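Side-chain contacts in SusD superfamily protein (Bacteroides thetaiotaomicron VPI-5482, PDB 3HDX), which probably binds polysaccharide at the bacterial outer membrane for uptake by a SusD-type system: residues A[433-436]-A[437-441]; A[368-371]-A[372-376]; A[206-210]-A[211-215]. All coordinates share one frame; numbering follows the deposited sequence.

The three contacts lie on one side of the chain's centre, in the mainly helical body. In chain order, contact 3 joins helices 196-209 and 213-226, contact 2 lies on helix 363-376 and contact 1 on helix 430-441. Their centres are about 10 Å apart for contacts 2 and 3, and about 12 Å from contact 1 to either of the others. They meet at Glu372, which is bridged to Arg436 and bonded to Tyr213, and around Trp209, against which Val435 and Arg436 pack. A bound ethanediol touches contacts 1 and 3. Helices far apart in sequence thus pack together through one charged and aromatic junction in this SusD family protein.

Contact 1 (A[433-436]-A[437-441]); sequences DLVR and RQKLM. With EDO (1,2-ethanediol), chain D.
Arg437, whose backbone N bonds to Asp433 O one turn back, carries a guanidinium group with Met441 CG over one face. Met441 CG, of a selenomethionine, sits above the centre of the Arg437 guanidinium, 3.7 Å from its plane. At the edge, in plane, lies Gln438 NE2. The Arg437 chain is extended from CG to NE, and its CG stands opposite the backbone N (chi1 -179°). This carries the group out beside the helix, where Arg437 NH2 makes a salt bridge with Asp443.

One water joins the two segments. The water donates to Leu434 O at 2.9 Å. The water accepts from Arg437 NH1 at 3.0 Å and from Gln438 NE2 at 3.1 Å. Leu434 O also receives Gln438 N. Gln438 is held further by Asp443 and Asn444, just past the helix end.

On another side of the helix, Val435 CG1 meets Lys439 CD at 4.1 Å, the two side chains crossing at a slant. The Lys439 chain bends at chi3 (66°), and NZ bonds both hydroxyls of an ethanediol, probably from the crystallisation liquor. Lys439 NZ is 2.8 Å from O1 and 3.1 Å from O2 of the diol.

Within 433-436, Arg436 turns back on Asp433. Arg436 NH1 makes a salt bridge to Asp433 OD1 at 2.9 Å, on its anti lone pair. Arg436 NH2 comes to the same oxygen from above the carboxylate plane. Arg436 NE forms a salt bridge with Glu372, and Asp433 OD2 one with Arg420.

Both Asp433 and Arg436 are buried, and each has two partners of opposite charge. This alternation of charges probably keeps them ionised inside the protein and ties helix 430-441 to helices 363-376 and 409-423.

Contact 2 (A[368-371]-A[372-376]); sequences LLRA and EALCA
Segments 368-371 and 372-376 form one unbroken run of helix 363-376. Four regular backbone bonds cross between them, the first from Glu372 N to Leu368 O at 2.9 Å and the last from Cys375 N to Ala371 O at 3.0 Å. Ala373 N and Leu374 N bond Leu369 O and Arg370 O in the same way.

The side chains then spread around the helix. Leu369 CD1 reaches Glu372 OE1 at 3.5 Å, the methyl lying against the carboxylate. Leu369 and Glu372 share a trans first torsion (chi1 -171° and 169°), and their ends meet obliquely. The Glu372 carboxylate is buried but not short of partners: besides its bridge to helix 430-441, Glu372 OE2 is hydrogen-bonded to Tyr213 OH.

On another side, Arg370 and Leu374 run side by side and point the same way. Arg370 CG touches Leu374 CD1 at 4.1 Å. Beyond this apolar stem, Arg370 NE makes a salt bridge with Glu217. Both side chains also touch Tyr386.

Ala373 lies against Tyr213 of helix 213-226, while Cys375 packs on helices 380-391 and 409-423. This buried part of helix 363-376, touched by helices 196-209, 213-226, 380-391 and 409-423, is consistent with the alpha-helical packing of the SusD family, which is related to the tetratricopeptide-repeat proteins.

Contact 3 (A[206-210]-A[211-215]); sequences ICAWQ and GNYAE. With EDO (1,2-ethanediol), chain D.
Cys207 O accepts Asn212 N at 2.8 Å, the shortest hydrogen bond across this turn, and a weak one from Gln210 N. Gly211 N bonds Ala208 O at 3.0 Å. With the positive phi of Gly211 (76°), these bonds make a Schellman motif that ends helix 196-209.

Asn212 is the N-cap of the next helix. It is modelled in two conformers, and in one of them Asn212 OD1 accepts Glu215 N at 3.3 Å. Cys207 SG lies against the Glu215 side chain, 3.7 Å from Glu215 CB. Ala208 CB touches Tyr213 CE1 at 3.8 Å. Gln210 OE1 is hydrogen-bonded to Lys160 NZ of helix 152-169.

A first torsion near 180° (chi1 -171°) lays the indole of Trp209 against Val435 and Arg436 of helix 430-441. Ethanediol O1 sits over the centre of one face of the Trp209 ring, 3.4 Å above the plane, and donates to Trp209 O. With an alanine at Trp209, a gap would probably open beside Val435, Arg436 and Phe123, and the diol would be likely to lose its flat seat.

The turn joins helix 196-209 to helix 213-226. Ile206 packs on helix 152-169, Trp209 touches both helix 104-129 and helix 430-441, and Tyr213 packs on helix 363-376.

Contact 1 (A[433-436]-A[437-441])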
ATOM      1  N   ASP A 433      -8.378   4.581   4.281  1.00 10.61           N
ATOM      2  CA  ASP A 433      -9.771   4.347   3.949  1.00 10.58           C
ATOM      3  C   ASP A 433     -10.704   5.090   4.896  1.00  9.93           C
ATOM      4  O   ASP A 433     -11.710   5.664   4.463  1.00 11.09           O
ATOM      5  CB  ASP A 433     -10.102   2.864   3.984  1.00 11.39           C
ATOM      6  CG  ASP A 433      -9.519   2.089   2.804  1.00 10.89           C
ATOM      7  OD1 ASP A 433      -8.909   2.666   1.881  1.00 11.98           O
ATOM      8  OD2 ASP A 433      -9.695   0.855   2.780  1.00 12.53           O
ATOM      9  N   LEU A 434     -10.363   5.147   6.198  1.00 11.07           N
ATOM     10  CA  LEU A 434     -11.227   5.877   7.158  1.00 11.21           C
ATOM     11  C   LEU A 434     -11.295   7.351   6.800  1.00  9.82           C
ATOM     12  O   LEU A 434     -12.371   7.960   6.915  1.00 11.12           O
ATOM     13  CB  LEU A 434     -10.701   5.700   8.587  1.00 10.57           C
ATOM     14  CG  LEU A 434     -11.167   4.433   9.299  1.00 10.99           C
ATOM     15  CD1 LEU A 434     -10.355   4.243  10.576  1.00 12.46           C
ATOM     16  CD2 LEU A 434     -12.662   4.531   9.630  1.00 12.46           C
ATOM     17  N   VAL A 435     -10.152   7.903   6.375  1.00 11.13           N
ATOM     18  CA  VAL A 435     -10.087   9.322   5.968  1.00 10.44           C
ATOM     19  C   VAL A 435     -10.915   9.546   4.682  1.00 10.15           C
ATOM     20  O   VAL A 435     -11.754  10.440   4.631  1.00 11.57           O
ATOM     21  CB  VAL A 435      -8.620   9.816   5.820  1.00 10.91           C
ATOM     22  CG1 VAL A 435      -8.570  11.245   5.241  1.00 11.48           C
ATOM     23  CG2 VAL A 435      -7.836   9.725   7.172  1.00 12.16           C
ATOM     24  N   ARG A 436     -10.708   8.720   3.644  1.00 10.09           N
ATOM     25  CA  ARG A 436     -11.503   8.913   2.402  1.00 10.07           C
ATOM     26  C   ARG A 436     -12.998   8.730   2.699  1.00 10.11           C
ATOM     27  O   ARG A 436     -13.830   9.470   2.196  1.00 11.18           O
ATOM     28  CB  ARG A 436     -11.080   7.948   1.296  1.00 10.48           C
ATOM     29  CG  ARG A 436      -9.648   8.135   0.829  1.00 10.53           C
ATOM     30  CD  ARG A 436      -9.406   7.586  -0.575  1.00 11.37           C
ATOM     31  NE  ARG A 436     -10.020   6.281  -0.736  1.00 11.85           N
ATOM     32  CZ  ARG A 436      -9.573   5.162  -0.156  1.00 11.75           C
ATOM     33  NH1 ARG A 436      -8.410   5.127   0.520  1.00 12.33           N
ATOM     34  NH2 ARG A 436     -10.304   4.050  -0.272  1.00 12.09           N
ATOM     35  N   ARG A 437     -13.327   7.713   3.494  1.00 10.71           N
ATOM     36  CA  ARG A 437     -14.712   7.498   3.922  1.00 11.01           C
ATOM     37  C   ARG A 437     -15.286   8.718   4.628  1.00 11.47           C
ATOM     38  O   ARG A 437     -16.395   9.139   4.298  1.00 11.91           O
ATOM     39  CB  ARG A 437     -14.794   6.301   4.870  1.00 11.47           C
ATOM     40  CG  ARG A 437     -16.202   5.962   5.373  1.00 11.31           C
ATOM     41  CD  ARG A 437     -16.198   5.113   6.612  1.00 10.72           C
ATOM     42  NE  ARG A 437     -17.564   4.961   7.123  1.00 12.28           N
ATOM     43  CZ  ARG A 437     -18.243   5.909   7.748  1.00 11.63           C
ATOM     44  NH1 ARG A 437     -17.682   7.087   8.024  1.00 11.90           N
ATOM     45  NH2 ARG A 437     -19.489   5.673   8.150  1.00 13.75           N
ATOM     46  N   GLN A 438     -14.514   9.314   5.533  1.00 11.17           N
ATOM     47  CA  GLN A 438     -15.039  10.451   6.266  1.00 11.65           C
ATOM     48  C   GLN A 438     -15.332  11.643   5.355  1.00 10.53           C
ATOM     49  O   GLN A 438     -16.330  12.345   5.520  1.00 11.99           O
ATOM     50  CB  GLN A 438     -14.100  10.858   7.391  1.00 11.00           C
ATOM     51  CG  GLN A 438     -14.712  11.958   8.284  1.00 10.67           C
ATOM     52  CD  GLN A 438     -16.100  11.613   8.859  1.00 13.21           C
ATOM     53  OE1 GLN A 438     -16.976  12.493   8.914  1.00 14.11           O
ATOM     54  NE2 GLN A 438     -16.294  10.353   9.322  1.00 11.83           N
ATOM     55  N   LYS A 439     -14.466  11.852   4.383  1.00 12.05           N
ATOM     56  CA  LYS A 439     -14.650  12.947   3.431  1.00 12.37           C
ATOM     57  C   LYS A 439     -15.919  12.831   2.621  1.00 12.18           C
ATOM     58  O   LYS A 439     -16.531  13.847   2.271  1.00 14.54           O
ATOM     59  CB  LYS A 439     -13.411  13.099   2.546  1.00 12.16           C
ATOM     60  CG  LYS A 439     -12.139  13.581   3.346  1.00 13.55           C
ATOM     61  CD  LYS A 439     -10.826  13.404   2.577  1.00 15.05           C
ATOM     62  CE  LYS A 439     -10.750  14.301   1.348  1.00 15.03           C
ATOM     63  NZ  LYS A 439      -9.518  13.966   0.543  1.00 14.25           N
ATOM     64  N   LEU A 440     -16.323  11.594   2.330  1.00 11.57           N
ATOM     65  CA  LEU A 440     -17.576  11.334   1.611  1.00 13.15           C
ATOM     66  C   LEU A 440     -18.800  11.309   2.525  1.00 13.45           C
ATOM     67  O   LEU A 440     -19.819  11.883   2.176  1.00 16.44           O
ATOM     68  CB  LEU A 440     -17.538   9.984   0.880  1.00 13.38           C
ATOM     69  CG  LEU A 440     -16.704   9.900  -0.396  1.00 13.41           C
ATOM     70  CD1 LEU A 440     -16.366   8.421  -0.796  1.00 14.17           C
ATOM     71  CD2 LEU A 440     -17.354  10.659  -1.517  1.00 14.82           C
HETATM   72  N   MSE A 441     -18.692  10.614   3.673  1.00 12.26           N
HETATM   73  CA  MSE A 441     -19.828  10.440   4.570  1.00 13.80           C
HETATM   74  C   MSE A 441     -20.160  11.690   5.361  1.00 12.47           C
HETATM   75  O   MSE A 441     -21.332  11.982   5.579  1.00 13.89           O
HETATM   76  CB  MSE A 441     -19.603   9.252   5.543  1.00 13.33           C
HETATM   77  CG  MSE A 441     -19.449   7.892   4.822  1.00 13.49           C
HETATM   78 SE   MSE A 441     -21.066   7.284   3.998  0.75 11.43          SE
HETATM   79  CE  MSE A 441     -22.161   7.174   5.615  1.00 15.10           C
TER
HETATM   80  C1  EDO D 603      -6.398  13.962   2.735  1.00 24.10           C
HETATM   81  O1  EDO D 603      -7.353  13.087   2.107  1.00 22.56           O
HETATM   82  C2  EDO D 603      -7.174  15.031   3.478  1.00 24.56           C
HETATM   83  O2  EDO D 603      -8.033  15.731   2.557  1.00 25.13           O
HETATM   84  O   HOH W   1     -14.812   7.775   8.436  1.00 11.50           O

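Contact 2 (A[368-371]-A[372-376])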
ATOM      1  N   LEU A 368     -13.059  -2.311  -5.509  1.00 10.46           N
ATOM      2  CA  LEU A 368     -13.805  -1.590  -4.447  1.00 11.69           C
ATOM      3  C   LEU A 368     -13.588  -0.088  -4.595  1.00 11.13           C
ATOM      4  O   LEU A 368     -14.502   0.690  -4.343  1.00 11.05           O
ATOM      5  CB  LEU A 368     -13.458  -2.094  -3.021  1.00 10.87           C
ATOM      6  CG  LEU A 368     -13.909  -3.525  -2.732  1.00 11.67           C
ATOM      7  CD1 LEU A 368     -13.231  -4.097  -1.445  1.00 12.70           C
ATOM      8  CD2 LEU A 368     -15.466  -3.628  -2.669  1.00 13.39           C
ATOM      9  N   LEU A 369     -12.401   0.330  -5.050  1.00 11.45           N
ATOM     10  CA  LEU A 369     -12.113   1.765  -5.292  1.00 10.81           C
ATOM     11  C   LEU A 369     -13.042   2.278  -6.370  1.00 11.50           C
ATOM     12  O   LEU A 369     -13.545   3.404  -6.289  1.00 11.62           O
ATOM     13  CB  LEU A 369     -10.619   1.962  -5.644  1.00 10.69           C
ATOM     14  CG  LEU A 369     -10.213   3.440  -5.700  1.00 10.26           C
ATOM     15  CD1 LEU A 369     -10.272   4.107  -4.290  1.00 13.40           C
ATOM     16  CD2 LEU A 369      -8.802   3.563  -6.355  1.00 11.10           C
ATOM     17  N   ARG A 370     -13.198   1.487  -7.423  1.00 12.10           N
ATOM     18  CA  ARG A 370     -14.119   1.845  -8.496  1.00 11.89           C
ATOM     19  C   ARG A 370     -15.552   2.040  -7.959  1.00 11.32           C
ATOM     20  O   ARG A 370     -16.225   2.979  -8.372  1.00 11.75           O
ATOM     21  CB  ARG A 370     -14.082   0.820  -9.636  1.00 12.56           C
ATOM     22  CG  ARG A 370     -14.796   1.325 -10.853  1.00 14.25           C
ATOM     23  CD  ARG A 370     -14.745   0.318 -11.934  1.00 15.09           C
ATOM     24  NE  ARG A 370     -15.285   0.828 -13.175  1.00 14.55           N
ATOM     25  CZ  ARG A 370     -15.254   0.125 -14.302  1.00 15.24           C
ATOM     26  NH1 ARG A 370     -14.668  -1.091 -14.354  1.00 15.73           N
ATOM     27  NH2 ARG A 370     -15.753   0.683 -15.399  1.00 15.62           N
ATOM     28  N   ALA A 371     -16.006   1.124  -7.104  1.00 11.17           N
ATOM     29  CA  ALA A 371     -17.326   1.259  -6.448  1.00 11.42           C
ATOM     30  C   ALA A 371     -17.437   2.569  -5.656  1.00 12.10           C
ATOM     31  O   ALA A 371     -18.405   3.314  -5.794  1.00 11.55           O
ATOM     32  CB  ALA A 371     -17.642   0.030  -5.596  1.00 12.22           C
ATOM     33  N   GLU A 372     -16.430   2.860  -4.845  1.00 11.17           N
ATOM     34  CA  GLU A 372     -16.363   4.101  -4.093  1.00 11.43           C
ATOM     35  C   GLU A 372     -16.480   5.312  -5.036  1.00 12.38           C
ATOM     36  O   GLU A 372     -17.285   6.219  -4.777  1.00 12.62           O
ATOM     37  CB  GLU A 372     -15.042   4.121  -3.315  1.00 10.85           C
ATOM     38  CG  GLU A 372     -14.604   5.414  -2.634  1.00 11.99           C
ATOM     39  CD  GLU A 372     -13.211   5.303  -2.014  1.00 11.93           C
ATOM     40  OE1 GLU A 372     -12.728   4.162  -1.736  1.00 11.98           O
ATOM     41  OE2 GLU A 372     -12.615   6.373  -1.788  1.00 12.53           O
ATOM     42  N   ALA A 373     -15.691   5.303  -6.118  1.00 11.29           N
ATOM     43  CA  ALA A 373     -15.671   6.401  -7.086  1.00 11.66           C
ATOM     44  C   ALA A 373     -17.034   6.596  -7.766  1.00 12.26           C
ATOM     45  O   ALA A 373     -17.525   7.705  -7.879  1.00 12.46           O
ATOM     46  CB  ALA A 373     -14.551   6.200  -8.130  1.00 12.56           C
ATOM     47  N   LEU A 374     -17.664   5.490  -8.133  1.00 11.89           N
ATOM     48  CA  LEU A 374     -18.963   5.535  -8.808  1.00 12.53           C
ATOM     49  C   LEU A 374     -20.023   6.129  -7.871  1.00 13.28           C
ATOM     50  O   LEU A 374     -20.807   6.981  -8.282  1.00 13.34           O
ATOM     51  CB  LEU A 374     -19.371   4.164  -9.344  1.00 11.66           C
ATOM     52  CG  LEU A 374     -18.598   3.734 -10.584  1.00 13.17           C
ATOM     53  CD1 LEU A 374     -18.743   2.241 -10.832  1.00 13.34           C
ATOM     54  CD2 LEU A 374     -19.049   4.551 -11.817  1.00 13.21           C
ATOM     55  N   CYS A 375     -19.997   5.746  -6.589  1.00 13.70           N
ATOM     56  CA  CYS A 375     -20.886   6.393  -5.613  1.00 14.55           C
ATOM     57  C   CYS A 375     -20.620   7.878  -5.492  1.00 15.72           C
ATOM     58  O   CYS A 375     -21.566   8.695  -5.480  1.00 16.35           O
ATOM     59  CB  CYS A 375     -20.739   5.767  -4.255  1.00 14.07           C
ATOM     60  SG  CYS A 375     -21.473   4.137  -4.158  1.00 17.23           S
ATOM     61  N   ALA A 376     -19.338   8.242  -5.425  1.00 14.44           N
ATOM     62  CA  ALA A 376     -18.954   9.638  -5.333  1.00 15.64           C
ATOM     63  C   ALA A 376     -19.486  10.479  -6.508  1.00 16.03           C
ATOM     64  O   ALA A 376     -19.843  11.656  -6.350  1.00 19.69           O
ATOM     65  CB  ALA A 376     -17.428   9.793  -5.168  1.00 14.41           C
TER

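Contact 3 (A[206-210]-A[211-215])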
ATOM      1  N   ILE A 206      -4.014   8.270  -5.922  1.00 10.36           N
ATOM      2  CA  ILE A 206      -3.738   9.694  -5.731  1.00 10.59           C
ATOM      3  C   ILE A 206      -5.043  10.456  -5.982  1.00 10.68           C
ATOM      4  O   ILE A 206      -5.454  11.300  -5.176  1.00 11.34           O
ATOM      5  CB  ILE A 206      -2.678  10.239  -6.710  1.00 10.65           C
ATOM      6  CG1 ILE A 206      -1.289   9.677  -6.372  1.00 12.14           C
ATOM      7  CG2 ILE A 206      -2.660  11.784  -6.679  1.00 11.02           C
ATOM      8  CD1 ILE A 206      -0.211   9.825  -7.502  1.00 11.56           C
ATOM      9  N   CYS A 207      -5.700  10.127  -7.093  1.00 10.84           N
ATOM     10  CA  CYS A 207      -6.946  10.823  -7.438  1.00 11.50           C
ATOM     11  C   CYS A 207      -8.018  10.642  -6.374  1.00 10.34           C
ATOM     12  O   CYS A 207      -8.675  11.603  -5.984  1.00 11.40           O
ATOM     13  CB  CYS A 207      -7.439  10.421  -8.837  1.00 12.00           C
ATOM     14  SG  CYS A 207      -6.312  10.930 -10.162  1.00 14.27           S
ATOM     15  N   ALA A 208      -8.215   9.420  -5.898  1.00 11.03           N
ATOM     16  CA  ALA A 208      -9.204   9.203  -4.853  1.00 10.61           C
ATOM     17  C   ALA A 208      -8.865   9.986  -3.563  1.00 11.14           C
ATOM     18  O   ALA A 208      -9.752  10.554  -2.935  1.00 11.11           O
ATOM     19  CB  ALA A 208      -9.335   7.686  -4.514  1.00 11.63           C
ATOM     20  N   TRP A 209      -7.582   9.994  -3.199  1.00 10.70           N
ATOM     21  CA  TRP A 209      -7.086  10.726  -1.998  1.00 10.75           C
ATOM     22  C   TRP A 209      -7.356  12.225  -2.085  1.00 12.10           C
ATOM     23  O   TRP A 209      -7.578  12.876  -1.067  1.00 13.24           O
ATOM     24  CB  TRP A 209      -5.611  10.440  -1.763  1.00 11.43           C
ATOM     25  CG  TRP A 209      -5.025  10.951  -0.479  1.00 10.95           C
ATOM     26  CD1 TRP A 209      -4.070  11.907  -0.336  1.00 11.62           C
ATOM     27  CD2 TRP A 209      -5.296  10.451   0.824  1.00 10.42           C
ATOM     28  NE1 TRP A 209      -3.756  12.070   1.004  1.00 10.78           N
ATOM     29  CE2 TRP A 209      -4.505  11.174   1.727  1.00 10.04           C
ATOM     30  CE3 TRP A 209      -6.193   9.501   1.325  1.00 11.97           C
ATOM     31  CZ2 TRP A 209      -4.520  10.919   3.087  1.00 11.23           C
ATOM     32  CZ3 TRP A 209      -6.200   9.245   2.707  1.00 12.25           C
ATOM     33  CH2 TRP A 209      -5.399   9.983   3.563  1.00 11.25           C
ATOM     34  N   GLN A 210      -7.361  12.753  -3.326  1.00 11.88           N
ATOM     35  CA  GLN A 210      -7.661  14.159  -3.617  1.00 14.23           C
ATOM     36  C   GLN A 210      -9.138  14.440  -3.849  1.00 13.63           C
ATOM     37  O   GLN A 210      -9.510  15.587  -4.099  1.00 14.80           O
ATOM     38  CB  GLN A 210      -6.899  14.609  -4.871  1.00 16.23           C
ATOM     39  CG  GLN A 210      -5.435  14.556  -4.735  1.00 19.57           C
ATOM     40  CD  GLN A 210      -4.794  15.129  -5.986  1.00 21.42           C
ATOM     41  OE1 GLN A 210      -4.999  14.617  -7.101  1.00 24.43           O
ATOM     42  NE2 GLN A 210      -4.097  16.239  -5.816  1.00 23.71           N
ATOM     43  N   GLY A 211      -9.980  13.407  -3.806  1.00 12.38           N
ATOM     44  CA  GLY A 211     -11.403  13.560  -4.104  1.00 13.93           C
ATOM     45  C   GLY A 211     -11.733  13.693  -5.572  1.00 12.65           C
ATOM     46  O   GLY A 211     -12.868  14.044  -5.913  1.00 14.63           O
ATOM     47  N   ASN A 212     -10.756  13.394  -6.439  1.00 12.15           N
ATOM     48  CA  ASN A 212     -10.945  13.464  -7.897  0.60 12.74           C
ATOM     49  C   ASN A 212     -11.425  12.106  -8.359  1.00 12.02           C
ATOM     50  O   ASN A 212     -10.683  11.316  -8.949  1.00 12.56           O
ATOM     51  CB  ASN A 212      -9.676  13.878  -8.616  0.60 13.73           C
ATOM     52  CG  ASN A 212      -9.885  14.061 -10.151  0.60 16.09           C
ATOM     53  OD1 ASN A 212     -10.955  13.739 -10.743  0.60 14.53           O
ATOM     54  ND2 ASN A 212      -8.849  14.587 -10.786  0.60 21.26           N
ATOM     55  N   TYR A 213     -12.698  11.841  -8.076  1.00 11.80           N
ATOM     56  CA  TYR A 213     -13.258  10.540  -8.387  1.00 10.32           C
ATOM     57  C   TYR A 213     -13.540  10.262  -9.850  1.00 11.01           C
ATOM     58  O   TYR A 213     -13.566   9.116 -10.218  1.00 12.18           O
ATOM     59  CB  TYR A 213     -14.457  10.258  -7.473  1.00 10.69           C
ATOM     60  CG  TYR A 213     -14.035   9.943  -6.039  1.00 11.43           C
ATOM     61  CD1 TYR A 213     -13.437   8.740  -5.742  1.00 11.29           C
ATOM     62  CD2 TYR A 213     -14.288  10.832  -4.985  1.00 12.88           C
ATOM     63  CE1 TYR A 213     -13.094   8.403  -4.449  1.00 12.02           C
ATOM     64  CE2 TYR A 213     -13.946  10.497  -3.666  1.00 12.70           C
ATOM     65  CZ  TYR A 213     -13.353   9.263  -3.410  1.00 11.79           C
ATOM     66  OH  TYR A 213     -13.018   8.858  -2.125  1.00 13.45           O
ATOM     67  N   ALA A 214     -13.763  11.292 -10.654  1.00 12.44           N
ATOM     68  CA  ALA A 214     -13.903  11.090 -12.092  1.00 12.74           C
ATOM     69  C   ALA A 214     -12.638  10.398 -12.651  1.00 13.86           C
ATOM     70  O   ALA A 214     -12.733   9.391 -13.354  1.00 13.72           O
ATOM     71  CB  ALA A 214     -14.177  12.429 -12.822  1.00 15.18           C
ATOM     72  N   GLU A 215     -11.469  10.914 -12.287  1.00 12.97           N
ATOM     73  CA  GLU A 215     -10.200  10.332 -12.726  1.00 13.47           C
ATOM     74  C   GLU A 215      -9.930   8.992 -12.028  1.00 11.67           C
ATOM     75  O   GLU A 215      -9.475   8.011 -12.678  1.00 13.26           O
ATOM     76  CB  GLU A 215      -9.033  11.301 -12.572  1.00 15.60           C
ATOM     77  CG  GLU A 215      -9.147  12.487 -13.508  1.00 17.86           C
ATOM     78  CD  GLU A 215      -7.939  13.469 -13.429  1.00 22.65           C
ATOM     79  OE1 GLU A 215      -6.919  13.209 -12.800  1.00 25.53           O
ATOM     80  OE2 GLU A 215      -8.017  14.565 -13.964  1.00 29.39           O
TER
HETATM   81  C1  EDO D 603      -6.398  13.962   2.735  1.00 24.10           C
HETATM   82  O1  EDO D 603      -7.353  13.087   2.107  1.00 22.56           O
HETATM   83  C2  EDO D 603      -7.174  15.031   3.478  1.00 24.56           C
HETATM   84  O2  EDO D 603      -8.033  15.731   2.557  1.00 25.13           O